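Local coordinates for pyruvate synthase subunit PorC (Thermotoga maritima MSB8, PDB 2RAA), which forms the gamma chain of the heterotetrameric pyruvate synthase, which makes acetyl-CoA and carbon dioxide from pyruvate and coenzyme A while reducing ferredoxin, at residues A[168-173]-A[192-197]; A[34-39]-A[67-72]; A[111-116]-A[134-139]. All blocks are in the same frame, centred on the assembly; numbering follows the deposited sequence.

Contact 1: residues A[168-173]-A[192-197]; sequences AIEKRI and ALRRGY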
loop_
_atom_site.group_PDB
_atom_site.type_symbol
_atom_site.label_atom_id
_atom_site.label_comp_id
_atom_site.label_asym_id
_atom_site.label_seq_id
_atom_site.Cartn_x
_atom_site.Cartn_y
_atom_site.Cartn_z
ATOM N N ALA A 168 -0.894 -13.982 6.305
ATOM C CA ALA A 168 -1.590 -13.184 7.331
ATOM C C ALA A 168 -2.668 -12.252 6.736
ATOM O O ALA A 168 -3.703 -12.017 7.347
ATOM C CB ALA A 168 -0.592 -12.372 8.136
ATOM N N ILE A 169 -2.401 -11.718 5.560
ATOM C CA ILE A 169 -3.349 -10.831 4.896
ATOM C C ILE A 169 -4.415 -11.649 4.243
ATOM O O ILE A 169 -5.563 -11.272 4.256
ATOM C CB ILE A 169 -2.661 -9.864 3.926
ATOM C CG1 ILE A 169 -1.793 -8.919 4.754
ATOM C CG2 ILE A 169 -3.718 -9.027 3.092
ATOM C CD1 ILE A 169 -0.955 -8.061 3.949
ATOM N N GLU A 170 -4.046 -12.815 3.739
ATOM C CA GLU A 170 -5.017 -13.711 3.199
ATOM C C GLU A 170 -5.988 -14.157 4.273
ATOM O O GLU A 170 -7.195 -14.161 4.039
ATOM C CB GLU A 170 -4.324 -14.891 2.548
ATOM C CG GLU A 170 -3.550 -14.489 1.292
ATOM C CD GLU A 170 -2.827 -15.662 0.630
ATOM O OE1 GLU A 170 -3.048 -16.823 1.059
ATOM O OE2 GLU A 170 -2.046 -15.413 -0.323
ATOM N N LYS A 171 -5.483 -14.521 5.451
ATOM C CA LYS A 171 -6.352 -14.921 6.585
ATOM C C LYS A 171 -7.352 -13.792 6.870
ATOM O O LYS A 171 -8.550 -14.023 7.051
ATOM C CB LYS A 171 -5.542 -15.293 7.856
ATOM C CG LYS A 171 -4.973 -16.750 7.872
ATOM N N ARG A 172 -6.844 -12.567 6.865
ATOM C CA ARG A 172 -7.677 -11.381 6.999
ATOM C C ARG A 172 -8.681 -11.191 5.865
ATOM O O ARG A 172 -9.825 -10.805 6.110
ATOM C CB ARG A 172 -6.790 -10.132 7.191
ATOM C CG ARG A 172 -6.689 -9.776 8.655
ATOM C CD ARG A 172 -7.949 -9.000 8.992
ATOM N NE ARG A 172 -8.595 -9.384 10.237
ATOM C CZ ARG A 172 -9.783 -8.903 10.612
ATOM N NH1 ARG A 172 -10.451 -8.017 9.850
ATOM N NH2 ARG A 172 -10.317 -9.300 11.752
ATOM N N ILE A 173 -8.280 -11.464 4.627
ATOM C CA ILE A 173 -9.239 -11.426 3.515
ATOM C C ILE A 173 -10.356 -12.440 3.777
ATOM O O ILE A 173 -11.522 -12.110 3.611
ATOM C CB ILE A 173 -8.554 -11.647 2.148
ATOM C CG1 ILE A 173 -7.692 -10.424 1.796
ATOM C CG2 ILE A 173 -9.584 -11.870 1.045
ATOM C CD1 ILE A 173 -6.848 -10.620 0.532
ATOM N N ALA A 192 -5.974 -11.206 -6.232
ATOM C CA ALA A 192 -5.586 -9.810 -6.433
ATOM C C ALA A 192 -4.390 -9.489 -5.528
ATOM O O ALA A 192 -3.429 -8.854 -5.956
ATOM C CB ALA A 192 -6.781 -8.878 -6.180
ATOM N N LEU A 193 -4.411 -9.987 -4.290
ATOM C CA LEU A 193 -3.301 -9.741 -3.370
ATOM C C LEU A 193 -2.031 -10.426 -3.895
ATOM O O LEU A 193 -1.014 -9.784 -4.044
ATOM C CB LEU A 193 -3.648 -10.178 -1.949
ATOM C CG LEU A 193 -2.519 -10.042 -0.913
ATOM C CD1 LEU A 193 -2.370 -8.600 -0.327
ATOM C CD2 LEU A 193 -2.773 -11.038 0.167
ATOM N N ARG A 194 -2.138 -11.713 -4.229
ATOM C CA ARG A 194 -1.029 -12.483 -4.753
ATOM C C ARG A 194 -0.416 -11.876 -6.010
ATOM O O ARG A 194 0.802 -11.797 -6.099
ATOM C CB ARG A 194 -1.470 -13.907 -5.063
ATOM C CG ARG A 194 -1.844 -14.747 -3.836
ATOM C CD ARG A 194 -1.939 -16.231 -4.212
ATOM N NE ARG A 194 -2.987 -16.961 -3.482
ATOM C CZ ARG A 194 -4.132 -17.425 -4.008
ATOM N NH1 ARG A 194 -4.434 -17.264 -5.302
ATOM N NH2 ARG A 194 -4.991 -18.081 -3.227
ATOM N N ARG A 195 -1.246 -11.480 -6.984
ATOM C CA ARG A 195 -0.728 -10.885 -8.191
ATOM C C ARG A 195 -0.018 -9.543 -7.964
ATOM O O ARG A 195 0.909 -9.213 -8.712
ATOM C CB ARG A 195 -1.808 -10.780 -9.299
ATOM C CG ARG A 195 -1.986 -12.101 -10.125
ATOM C CD ARG A 195 -2.813 -11.854 -11.397
ATOM N NE ARG A 195 -2.175 -10.892 -12.326
ATOM C CZ ARG A 195 -2.820 -10.213 -13.283
ATOM N NH1 ARG A 195 -4.128 -10.364 -13.416
ATOM N NH2 ARG A 195 -2.173 -9.343 -14.078
ATOM N N GLY A 196 -0.433 -8.730 -6.983
ATOM C CA GLY A 196 0.351 -7.515 -6.663
ATOM C C GLY A 196 1.689 -7.946 -6.019
ATOM O O GLY A 196 2.739 -7.335 -6.232
ATOM N N TYR A 197 1.643 -8.993 -5.219
ATOM C CA TYR A 197 2.859 -9.532 -4.569
ATOM C C TYR A 197 3.849 -9.965 -5.631
ATOM O O TYR A 197 4.974 -9.486 -5.646
ATOM C CB TYR A 197 2.510 -10.707 -3.674
ATOM C CG TYR A 197 3.682 -11.373 -2.982
ATOM C CD1 TYR A 197 4.387 -12.374 -3.612
ATOM C CD2 TYR A 197 4.046 -11.028 -1.693
ATOM C CE1 TYR A 197 5.443 -13.026 -2.994
ATOM C CE2 TYR A 197 5.109 -11.664 -1.053
ATOM C CZ TYR A 197 5.815 -12.669 -1.720
ATOM O OH TYR A 197 6.893 -13.343 -1.124
#
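Leu193 fills much of the interface between two nearly antiparallel helices, its branched end set against Ile169 and the aliphatic part of Glu170. The axes of 168-173 and 192-197 run 157° apart in direction and come no closer than 11.1 Å, a wide spacing spanned by side chains. Leu193 points at the facing helix, with CG anti to the backbone N (chi1 177°). Its methyl CD2 lies 3.7 Å from CG2 of Ile169 and equally near CG of Glu170, while the other methyl, CD1, also touches CG2 of Ile169. The side chains of Ile169 and Leu193 meet at about a right angle, and a single isoleucine methyl touches both methyls of Leu193. Ile173 adds a looser touch from one turn further along, its CD1 standing 4.1 Å from CB of Leu193. Helix 150-161 supplies Leu154, which packs on both Ile169 and Leu193 and continues the apolar layer.

Glu170 belongs to both chemistries. Beyond CG its chain is extended, and OE2 arrives 3.6 Å from NE of Arg194, a long salt bridge. The carboxylate and guanidinium planes stand 83° apart, not side by side as in a paired, two-pronged bridge, and the same oxygen is just as close to CG of Arg194. No hydrogen bond joins the segments. The contact therefore appears to depend chiefly on the apolar packing round Leu193, with the ion pair adding a modest electrostatic attraction at its margin.

Contact 2: residues A[34-39]-A[67-72]; sequences SASQML and AFNRIG. With SO4 (sulfate ion), chain C.
Ser36 lays its CB against CB of Ala67, 3.7 Å away, and its hydroxyl lies beside Asn69, the next residue on the same face of the strand. OG is anti to the backbone N (chi1 176°) and sits 3.3 Å from OD1 of Asn69, close enough for a hydrogen bond, though its proton has another acceptor within reach. The firmer link runs the other way: ND2 of Asn69 donates to the backbone O of Ser36 over 2.8 Å, almost straight at 170°. This oxygen lies in the amide plane of Asn69, whereas the donor stands above the carbonyl plane of Ser36. The buried amide is thus held at both ends, because OD1 also accepts from NE1 of Trp24.

Leu39, about one turn along the helix, extends the contact to Ile71. Its CD2 approaches OD1 of Asn69 and its CG lies 4.0 Å from CD1 of Ile71, the two aliphatic chains meeting at about a right angle. On the strand's other face, Arg70 makes weak hydrogen bonds from NH2 to a sulfate ion, probably from the crystallisation liquor.

Helix 32-45 lies on the sheet with its axis nearly aligned with strand 64-72, 11° apart over these segments. That strand runs between 19-27 and 50-55, both of which also touch the helix, while Leu154 and Leu157 of helix 150-161 pack on Met38 and Leu39 of helix 32-45.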
loop_
_atom_site.group_PDB
_atom_site.type_symbol
_atom_site.label_atom_id
_atom_site.label_comp_id
_atom_site.label_asym_id
_atom_site.label_seq_id
_atom_site.Cartn_x
_atom_site.Cartn_y
_atom_site.Cartn_z
ATOM N N SER A 34 -8.903 1.365 4.341
ATOM C CA SER A 34 -9.150 -0.065 4.541
ATOM C C SER A 34 -7.895 -0.910 4.409
ATOM O O SER A 34 -7.716 -1.862 5.168
ATOM C CB SER A 34 -10.223 -0.572 3.566
ATOM O OG SER A 34 -9.966 -0.088 2.264
ATOM N N ALA A 35 -7.017 -0.566 3.461
ATOM C CA ALA A 35 -5.800 -1.344 3.216
ATOM C C ALA A 35 -4.870 -1.219 4.415
ATOM O O ALA A 35 -4.279 -2.202 4.884
ATOM C CB ALA A 35 -5.120 -0.861 1.937
ATOM N N SER A 36 -4.748 0.018 4.881
ATOM C CA SER A 36 -4.060 0.367 6.087
ATOM C C SER A 36 -4.618 -0.445 7.272
ATOM O O SER A 36 -3.860 -1.089 8.008
ATOM C CB SER A 36 -4.234 1.853 6.310
ATOM O OG SER A 36 -3.667 2.226 7.527
ATOM N N GLN A 37 -5.940 -0.457 7.437
ATOM C CA GLN A 37 -6.542 -1.222 8.524
ATOM C C GLN A 37 -6.163 -2.668 8.453
ATOM O O GLN A 37 -5.744 -3.251 9.446
ATOM C CB GLN A 37 -8.066 -1.112 8.523
ATOM C CG GLN A 37 -8.585 0.172 9.187
ATOM C CD GLN A 37 -8.472 0.100 10.704
ATOM O OE1 GLN A 37 -9.154 -0.725 11.355
ATOM N NE2 GLN A 37 -7.602 0.949 11.280
HETATM N N MSE A 38 -6.280 -3.232 7.263
HETATM C CA MSE A 38 -6.067 -4.660 7.026
HETATM C C MSE A 38 -4.652 -5.106 7.332
HETATM O O MSE A 38 -4.404 -6.191 7.870
HETATM C CB MSE A 38 -6.395 -4.951 5.555
HETATM C CG MSE A 38 -6.811 -6.369 5.290
HETATM SE SE MSE A 38 -7.206 -6.707 3.420
HETATM C CE MSE A 38 -7.875 -4.975 2.740
ATOM N N LEU A 39 -3.709 -4.238 6.995
ATOM C CA LEU A 39 -2.336 -4.528 7.239
ATOM C C LEU A 39 -2.186 -4.564 8.755
ATOM O O LEU A 39 -1.703 -5.538 9.315
ATOM C CB LEU A 39 -1.480 -3.440 6.615
ATOM C CG LEU A 39 -0.020 -3.524 6.977
ATOM C CD1 LEU A 39 0.518 -4.908 6.601
ATOM C CD2 LEU A 39 0.693 -2.396 6.256
ATOM N N ALA A 67 -3.260 7.728 5.010
ATOM C CA ALA A 67 -3.487 6.750 6.064
ATOM C C ALA A 67 -2.060 6.442 6.567
ATOM O O ALA A 67 -1.111 6.826 5.913
ATOM C CB ALA A 67 -4.181 5.511 5.538
ATOM N N PHE A 68 -1.902 5.776 7.707
ATOM C CA PHE A 68 -0.611 5.541 8.303
ATOM C C PHE A 68 -0.612 4.218 8.998
ATOM O O PHE A 68 -1.606 3.856 9.534
ATOM C CB PHE A 68 -0.379 6.599 9.395
ATOM C CG PHE A 68 -0.493 8.022 8.893
ATOM C CD1 PHE A 68 -1.706 8.677 8.867
ATOM C CD2 PHE A 68 0.620 8.708 8.443
ATOM C CE1 PHE A 68 -1.786 9.980 8.376
ATOM C CE2 PHE A 68 0.519 10.008 7.965
ATOM C CZ PHE A 68 -0.659 10.622 7.919
ATOM N N ASN A 69 0.505 3.497 8.989
ATOM C CA ASN A 69 0.682 2.313 9.817
ATOM C C ASN A 69 1.987 2.461 10.559
ATOM O O ASN A 69 2.974 2.948 9.983
ATOM C CB ASN A 69 0.778 1.005 9.028
ATOM C CG ASN A 69 -0.512 0.633 8.345
ATOM O OD1 ASN A 69 -0.681 0.979 7.213
ATOM N ND2 ASN A 69 -1.409 -0.084 9.021
ATOM N N ARG A 70 1.956 2.057 11.832
ATOM C CA ARG A 70 3.143 1.822 12.624
ATOM C C ARG A 70 2.994 0.407 13.083
ATOM O O ARG A 70 1.907 0.007 13.528
ATOM C CB ARG A 70 3.227 2.745 13.806
ATOM C CG ARG A 70 3.294 4.214 13.392
ATOM C CD ARG A 70 3.795 5.057 14.555
ATOM N NE ARG A 70 4.167 6.412 14.153
ATOM C CZ ARG A 70 3.383 7.487 14.259
ATOM N NH1 ARG A 70 2.148 7.416 14.762
ATOM N NH2 ARG A 70 3.836 8.668 13.851
ATOM N N ILE A 71 4.033 -0.381 12.845
ATOM C CA ILE A 71 4.029 -1.799 13.202
ATOM C C ILE A 71 5.339 -2.040 13.975
ATOM O O ILE A 71 6.383 -1.757 13.458
ATOM C CB ILE A 71 3.972 -2.651 11.975
ATOM C CG1 ILE A 71 2.618 -2.457 11.276
ATOM C CG2 ILE A 71 4.180 -4.094 12.369
ATOM C CD1 ILE A 71 2.590 -2.897 9.887
ATOM N N GLY A 72 5.255 -2.492 15.220
ATOM C CA GLY A 72 6.438 -2.605 16.096
ATOM C C GLY A 72 7.306 -3.682 15.545
ATOM O O GLY A 72 6.799 -4.696 15.033
HETATM S S SO4 C . 7.354 9.794 12.749
HETATM O O1 SO4 C . 8.487 10.583 13.215
HETATM O O2 SO4 C . 7.638 9.423 11.352
HETATM O O3 SO4 C . 7.265 8.609 13.601
HETATM O O4 SO4 C . 6.142 10.618 12.841
#

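Contact 3: residues A[111-116]-A[134-139]; sequences LVNTVK and VDATDI
Asn113 grips the start of helix 136-143 with both ends of its amide. OD1 accepts from two successive backbone donors, N of Ala136 at 2.9 Å and N of Thr137 at 3.2 Å, which come from the same face of the amide plane. ND2 gives a nearly straight bond, 168°, to OG1 of Thr137 at 2.9 Å; this oxygen lies in the amide plane, and ND2 also donates to O of Ile91. CG of Asn113 is anti to the backbone N (chi1 168°), and the amide beyond it meets the first turn of the helix. Fixed by four bonds in all, the group has little liberty to turn, and CB of Ala136 packs 3.5 Å from OD1. An alanine here, lacking the amide, is likely to loosen the join between the strand end and the first helical turn, where N of Thr137 would lose an acceptor and OG1 of Thr137 a donor.

Next to this dense corner the backbones pair as parallel strands. N of Val134 donates to O of Val112, and O of Val134 receives N of Thr114, each over 3.1 Å.

Past the bridge the chains part and the packing thins. Exposed Val115 only brushes the carboxylate of Asp135, CG2 to OD2 being 4.4 Å. Thr114 closes an ST turn through OG1, which accepts from N of Lys116 and is also bonded to Glu93. Asp135, the N-cap residue, accepts a weak bond at OD1 from N of Asp138.

Such a junction, at the C-terminal ends of two neighbouring parallel strands where one chain turns into a helix, is characteristic of alpha/beta folds with beta-alpha-beta crossovers; here helix 118-125 connects strands 109-113 and 130-134.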
loop_
_atom_site.group_PDB
_atom_site.type_symbol
_atom_site.label_atom_id
_atom_site.label_comp_id
_atom_site.label_asym_id
_atom_site.label_seq_id
_atom_site.Cartn_x
_atom_site.Cartn_y
_atom_site.Cartn_z
ATOM N N LEU A 111 6.520 3.215 -3.177
ATOM C CA LEU A 111 5.739 2.199 -3.870
ATOM C C LEU A 111 4.567 2.925 -4.536
ATOM O O LEU A 111 3.890 3.737 -3.877
ATOM C CB LEU A 111 5.272 1.127 -2.861
ATOM C CG LEU A 111 4.229 0.106 -3.350
ATOM C CD1 LEU A 111 4.759 -0.745 -4.503
ATOM C CD2 LEU A 111 3.694 -0.729 -2.182
ATOM N N VAL A 112 4.340 2.655 -5.831
ATOM C CA VAL A 112 3.347 3.393 -6.630
ATOM C C VAL A 112 2.519 2.490 -7.539
ATOM O O VAL A 112 3.012 1.531 -8.106
ATOM C CB VAL A 112 4.016 4.525 -7.491
ATOM C CG1 VAL A 112 2.976 5.485 -8.070
ATOM C CG2 VAL A 112 5.014 5.337 -6.660
ATOM N N ASN A 113 1.236 2.834 -7.651
ATOM C CA ASN A 113 0.270 2.170 -8.525
ATOM C C ASN A 113 0.370 2.960 -9.792
ATOM O O ASN A 113 -0.146 4.074 -9.886
ATOM C CB ASN A 113 -1.164 2.279 -7.967
ATOM C CG ASN A 113 -2.234 1.860 -8.975
ATOM O OD1 ASN A 113 -2.009 0.993 -9.802
ATOM N ND2 ASN A 113 -3.426 2.451 -8.861
ATOM N N THR A 114 1.069 2.413 -10.763
ATOM C CA THR A 114 1.275 3.147 -11.979
ATOM C C THR A 114 1.660 2.231 -13.072
ATOM O O THR A 114 2.301 1.219 -12.831
ATOM C CB THR A 114 2.416 4.170 -11.817
ATOM O OG1 THR A 114 2.450 5.028 -12.965
ATOM C CG2 THR A 114 3.787 3.470 -11.606
ATOM N N VAL A 115 1.276 2.599 -14.284
ATOM C CA VAL A 115 1.722 1.871 -15.475
ATOM C C VAL A 115 3.008 2.491 -16.055
ATOM O O VAL A 115 3.569 1.956 -16.985
ATOM C CB VAL A 115 0.630 1.827 -16.545
ATOM C CG1 VAL A 115 0.509 3.198 -17.241
ATOM C CG2 VAL A 115 0.919 0.714 -17.516
ATOM N N LYS A 116 3.473 3.601 -15.486
ATOM C CA LYS A 116 4.687 4.254 -15.931
ATOM C C LYS A 116 5.932 3.665 -15.252
ATOM O O LYS A 116 5.825 2.686 -14.510
ATOM C CB LYS A 116 4.527 5.750 -15.755
ATOM C CG LYS A 116 3.372 6.232 -16.639
ATOM C CD LYS A 116 3.027 7.688 -16.474
ATOM C CE LYS A 116 1.795 8.047 -17.308
ATOM N NZ LYS A 116 1.143 9.298 -16.799
ATOM N N VAL A 134 3.703 -0.984 -9.714
ATOM C CA VAL A 134 2.900 -2.151 -10.114
ATOM C C VAL A 134 1.575 -1.617 -10.621
ATOM O O VAL A 134 1.074 -0.641 -10.109
ATOM C CB VAL A 134 2.643 -3.113 -8.953
ATOM C CG1 VAL A 134 1.954 -2.386 -7.778
ATOM C CG2 VAL A 134 1.866 -4.396 -9.407
ATOM N N ASP A 135 1.019 -2.253 -11.628
ATOM C CA ASP A 135 -0.283 -1.763 -12.206
ATOM C C ASP A 135 -1.413 -2.413 -11.429
ATOM O O ASP A 135 -2.012 -3.430 -11.858
ATOM C CB ASP A 135 -0.328 -2.134 -13.685
ATOM C CG ASP A 135 -1.588 -1.691 -14.360
ATOM O OD1 ASP A 135 -2.393 -0.966 -13.712
ATOM O OD2 ASP A 135 -1.765 -2.115 -15.515
ATOM N N ALA A 136 -1.691 -1.851 -10.249
ATOM C CA ALA A 136 -2.618 -2.504 -9.310
ATOM C C ALA A 136 -4.025 -2.342 -9.822
ATOM O O ALA A 136 -4.835 -3.254 -9.704
ATOM C CB ALA A 136 -2.504 -1.940 -7.933
ATOM N N THR A 137 -4.311 -1.195 -10.414
ATOM C CA THR A 137 -5.689 -0.978 -10.960
ATOM C C THR A 137 -6.117 -2.094 -11.884
ATOM O O THR A 137 -7.199 -2.664 -11.727
ATOM C CB THR A 137 -5.780 0.353 -11.671
ATOM O OG1 THR A 137 -5.405 1.361 -10.718
ATOM C CG2 THR A 137 -7.240 0.633 -12.216
ATOM N N ASP A 138 -5.258 -2.405 -12.845
ATOM C CA ASP A 138 -5.523 -3.464 -13.811
ATOM C C ASP A 138 -5.525 -4.851 -13.226
ATOM O O ASP A 138 -6.347 -5.674 -13.627
ATOM C CB ASP A 138 -4.563 -3.387 -14.996
ATOM C CG ASP A 138 -4.937 -2.253 -15.998
ATOM O OD1 ASP A 138 -6.138 -2.051 -16.310
ATOM O OD2 ASP A 138 -4.007 -1.561 -16.477
ATOM N N ILE A 139 -4.615 -5.150 -12.293
ATOM C CA ILE A 139 -4.724 -6.420 -11.571
ATOM C C ILE A 139 -6.148 -6.589 -10.967
ATOM O O ILE A 139 -6.815 -7.639 -11.118
ATOM C CB ILE A 139 -3.656 -6.578 -10.442
ATOM C CG1 ILE A 139 -2.231 -6.585 -11.040
ATOM C CG2 ILE A 139 -3.976 -7.856 -9.648
ATOM C CD1 ILE A 139 -0.947 -6.791 -9.946
#

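Overall arrangement
From the N terminus, contact 2 comes first: helix 32-45 leads through strand 50-55 and back along strand 64-72, closing a loop of 27 residues on one half of the mixed sheet. Contact 3 follows beyond the chain's centre, closing 17 residues through helix 118-125 and strand 130-134, the crossover from strand 109-113. Contact 1 is last, closing 18 residues as it joins helices 166-176 and 183-199. The three closures stand in series, neither nesting nor crossing. Contact 1 meets both others: Ile169 and Ile173 pack on the selenium of Met38, while Ile139 lies against the backbone of 192-197. Contacts 2 and 3 share the sheet without touching, about 9 Å apart at their nearest atoms.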